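Local coordinates for protein cytochrome c2 (Blastochloris viridis, PDB 1IO3) that carries electrons through its covalently bound heme c, donating them to oxidized bacteriochlorophyll in the photophosphorylation of purple bacteria, at residues 65-70 and 82-87. Numbering follows the deposited sequence.
Sequences EYIRDP and AGVKDE. With HEC (heme c), chain B.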
loop_
_atom_site.group_PDB
_atom_site.type_symbol
_atom_site.label_atom_id
_atom_site.label_comp_id
_atom_site.label_asym_id
_atom_site.label_seq_id
_atom_site.Cartn_x
_atom_site.Cartn_y
_atom_site.Cartn_z
ATOM N N GLU A 65 0.042 6.453 9.024
ATOM C CA GLU A 65 0.529 7.818 8.978
ATOM C C GLU A 65 0.795 8.207 7.527
ATOM O O GLU A 65 0.487 9.318 7.093
ATOM C CB GLU A 65 1.806 7.935 9.799
ATOM C CG GLU A 65 2.428 9.300 9.722
ATOM C CD GLU A 65 3.770 9.361 10.416
ATOM O OE1 GLU A 65 4.350 10.478 10.466
ATOM O OE2 GLU A 65 4.233 8.297 10.907
ATOM N N TYR A 66 1.354 7.267 6.776
ATOM C CA TYR A 66 1.691 7.482 5.368
ATOM C C TYR A 66 0.482 7.709 4.437
ATOM O O TYR A 66 0.440 8.684 3.689
ATOM C CB TYR A 66 2.510 6.291 4.864
ATOM C CG TYR A 66 2.650 6.201 3.356
ATOM C CD1 TYR A 66 1.816 5.373 2.609
ATOM C CD2 TYR A 66 3.644 6.910 2.681
ATOM C CE1 TYR A 66 1.967 5.253 1.232
ATOM C CE2 TYR A 66 3.805 6.797 1.301
ATOM C CZ TYR A 66 2.965 5.967 0.588
ATOM O OH TYR A 66 3.116 5.853 -0.771
ATOM N N ILE A 67 -0.499 6.813 4.487
ATOM C CA ILE A 67 -1.675 6.919 3.626
ATOM C C ILE A 67 -2.477 8.190 3.873
ATOM O O ILE A 67 -3.215 8.640 2.999
ATOM C CB ILE A 67 -2.583 5.670 3.767
ATOM C CG1 ILE A 67 -3.239 5.366 2.428
ATOM C CG2 ILE A 67 -3.635 5.884 4.846
ATOM C CD1 ILE A 67 -2.231 5.071 1.339
ATOM N N ARG A 68 -2.309 8.769 5.062
ATOM C CA ARG A 68 -2.977 10.000 5.468
ATOM C C ARG A 68 -2.435 11.173 4.649
ATOM O O ARG A 68 -3.186 12.049 4.242
ATOM C CB ARG A 68 -2.719 10.256 6.957
ATOM C CG ARG A 68 -3.968 10.362 7.824
ATOM C CD ARG A 68 -3.744 11.333 9.005
ATOM N NE ARG A 68 -2.362 11.808 9.115
ATOM C CZ ARG A 68 -1.543 11.554 10.139
ATOM N NH1 ARG A 68 -1.961 10.840 11.181
ATOM N NH2 ARG A 68 -0.301 12.034 10.139
ATOM N N ASP A 69 -1.122 11.191 4.429
ATOM C CA ASP A 69 -0.462 12.256 3.658
ATOM C C ASP A 69 0.856 11.679 3.109
ATOM O O ASP A 69 1.923 11.908 3.673
ATOM C CB ASP A 69 -0.179 13.464 4.567
ATOM C CG ASP A 69 0.253 14.700 3.804
ATOM O OD1 ASP A 69 0.192 15.799 4.395
ATOM O OD2 ASP A 69 0.650 14.580 2.627
ATOM N N PRO A 70 0.799 10.937 1.989
ATOM C CA PRO A 70 2.019 10.344 1.428
ATOM C C PRO A 70 3.235 11.248 1.274
ATOM O O PRO A 70 4.316 10.900 1.756
ATOM C CB PRO A 70 1.554 9.752 0.101
ATOM C CG PRO A 70 0.090 9.487 0.314
ATOM C CD PRO A 70 -0.387 10.618 1.173
ATOM N N ALA A 82 -3.463 12.145 -3.021
ATOM C CA ALA A 82 -3.770 12.983 -1.868
ATOM C C ALA A 82 -3.735 12.282 -0.512
ATOM O O ALA A 82 -3.345 12.887 0.480
ATOM C CB ALA A 82 -5.118 13.645 -2.067
ATOM N N GLY A 83 -4.137 11.018 -0.467
ATOM C CA GLY A 83 -4.133 10.290 0.792
ATOM C C GLY A 83 -5.545 10.012 1.285
ATOM O O GLY A 83 -6.511 10.555 0.744
ATOM N N VAL A 84 -5.676 9.152 2.292
ATOM C CA VAL A 84 -6.980 8.819 2.857
ATOM C C VAL A 84 -7.030 9.404 4.274
ATOM O O VAL A 84 -6.337 8.931 5.170
ATOM C CB VAL A 84 -7.187 7.286 2.904
ATOM C CG1 VAL A 84 -8.602 6.969 3.354
ATOM C CG2 VAL A 84 -6.918 6.672 1.533
ATOM N N LYS A 85 -7.841 10.443 4.459
ATOM C CA LYS A 85 -7.965 11.136 5.741
ATOM C C LYS A 85 -8.903 10.481 6.747
ATOM O O LYS A 85 -8.729 10.638 7.954
ATOM C CB LYS A 85 -8.425 12.577 5.497
ATOM C CG LYS A 85 -7.297 13.578 5.231
ATOM C CD LYS A 85 -6.470 13.144 4.033
ATOM C CE LYS A 85 -5.527 14.227 3.530
ATOM N NZ LYS A 85 -5.244 13.951 2.089
ATOM N N ASP A 86 -9.911 9.777 6.245
ATOM C CA ASP A 86 -10.885 9.122 7.103
ATOM C C ASP A 86 -10.310 7.989 7.928
ATOM O O ASP A 86 -9.793 7.015 7.394
ATOM C CB ASP A 86 -12.048 8.594 6.269
ATOM C CG ASP A 86 -13.256 8.246 7.114
ATOM O OD1 ASP A 86 -13.255 7.168 7.744
ATOM O OD2 ASP A 86 -14.206 9.060 7.142
ATOM N N GLU A 87 -10.440 8.134 9.241
ATOM C CA GLU A 87 -9.964 7.180 10.245
ATOM C C GLU A 87 -10.533 5.780 10.016
ATOM O O GLU A 87 -9.814 4.780 10.063
ATOM C CB GLU A 87 -10.377 7.691 11.635
ATOM C CG GLU A 87 -9.861 6.913 12.835
ATOM C CD GLU A 87 -9.983 7.696 14.149
ATOM O OE1 GLU A 87 -10.365 8.889 14.119
ATOM O OE2 GLU A 87 -9.690 7.110 15.216
HETATM FE FE HEC B . 0.474 3.782 -4.044
HETATM C CHA HEC B . 3.794 3.250 -3.711
HETATM C CHB HEC B . -0.093 2.209 -1.120
HETATM C CHC HEC B . -2.830 4.650 -4.208
HETATM C CHD HEC B . 0.974 4.985 -7.180
HETATM N NA HEC B . 1.618 3.074 -2.624
HETATM C C1A HEC B . 2.996 2.925 -2.630
HETATM C C2A HEC B . 3.478 2.284 -1.407
HETATM C C3A HEC B . 2.363 2.019 -0.673
HETATM C C4A HEC B . 1.221 2.434 -1.473
HETATM C CMA HEC B . 2.293 1.334 0.701
HETATM C CAA HEC B . 4.925 1.890 -1.027
HETATM C CBA HEC B . 5.285 0.567 -1.693
HETATM C CGA HEC B . 6.648 0.012 -1.296
HETATM O O1A HEC B . 7.409 0.683 -0.571
HETATM O O2A HEC B . 6.948 -1.112 -1.735
HETATM N NB HEC B . -1.136 3.471 -2.902
HETATM C C1B HEC B . -1.198 2.703 -1.759
HETATM C C2B HEC B . -2.541 2.608 -1.240
HETATM C C3B HEC B . -3.321 3.374 -2.069
HETATM C C4B HEC B . -2.436 3.905 -3.103
HETATM C CMB HEC B . -2.971 1.801 -0.015
HETATM C CAB HEC B . -4.824 3.686 -2.126
HETATM C CBB HEC B . -5.235 4.382 -0.845
HETATM N NC HEC B . -0.718 4.648 -5.421
HETATM C C1C HEC B . -2.071 4.974 -5.303
HETATM C C2C HEC B . -2.575 5.612 -6.492
HETATM C C3C HEC B . -1.505 5.629 -7.351
HETATM C C4C HEC B . -0.337 5.057 -6.678
HETATM C CMC HEC B . -3.974 6.194 -6.734
HETATM C CAC HEC B . -1.345 6.035 -8.822
HETATM C CBC HEC B . -1.968 7.368 -9.231
HETATM N ND HEC B . 2.081 3.990 -5.253
HETATM C C1D HEC B . 2.105 4.544 -6.534
HETATM C C2D HEC B . 3.488 4.688 -6.999
HETATM C C3D HEC B . 4.285 4.098 -6.050
HETATM C C4D HEC B . 3.406 3.736 -4.941
HETATM C CMD HEC B . 3.992 5.380 -8.249
HETATM C CAD HEC B . 5.800 4.142 -6.054
HETATM C CBD HEC B . 6.168 5.491 -5.450
HETATM C CGD HEC B . 7.653 5.786 -5.510
HETATM O O1D HEC B . 8.069 6.869 -5.031
HETATM O O2D HEC B . 8.398 4.932 -6.038
#
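Ile67, on helix 60-68, accepts a backbone hydrogen bond from Val84. The contact joins this helix to the loop before helix 87-97 in the all-helical cytochrome c fold, on the side of the heme that carries the axial ligand Met79. Val84 N lies 2.6 Å from Ile67 O, with an angle of 154° at the hydrogen and the donor tilted out of the carbonyl plane. Next to it, Arg68 CA makes a CA-H...O contact of 3.5 Å with Val84 O, a buried oxygen without a conventional hydrogen-bond partner.

Gly83, having no CB, lets its CA come 2.9 Å from Ile67 O, and its backbone angles (phi 110°, psi 168°) suit glycine. Pro70, whose ring also touches Met79, packs CD 3.8 Å from Gly83 CA.

Apolar branches suit the heme side. Val84 CG2, anti to its own carbonyl carbon, lies alongside Ile67 CG1 and reaches HEC CBB, while Ile67 CD1 sits 3.6 Å from HEC C2B.

On the outer side, the long chain of Lys85 bends at chi2 and folds back across Arg68 O, so that NZ donates a 2.7 Å hydrogen bond to Ala82 O from above the carbonyl plane, not on a lone pair.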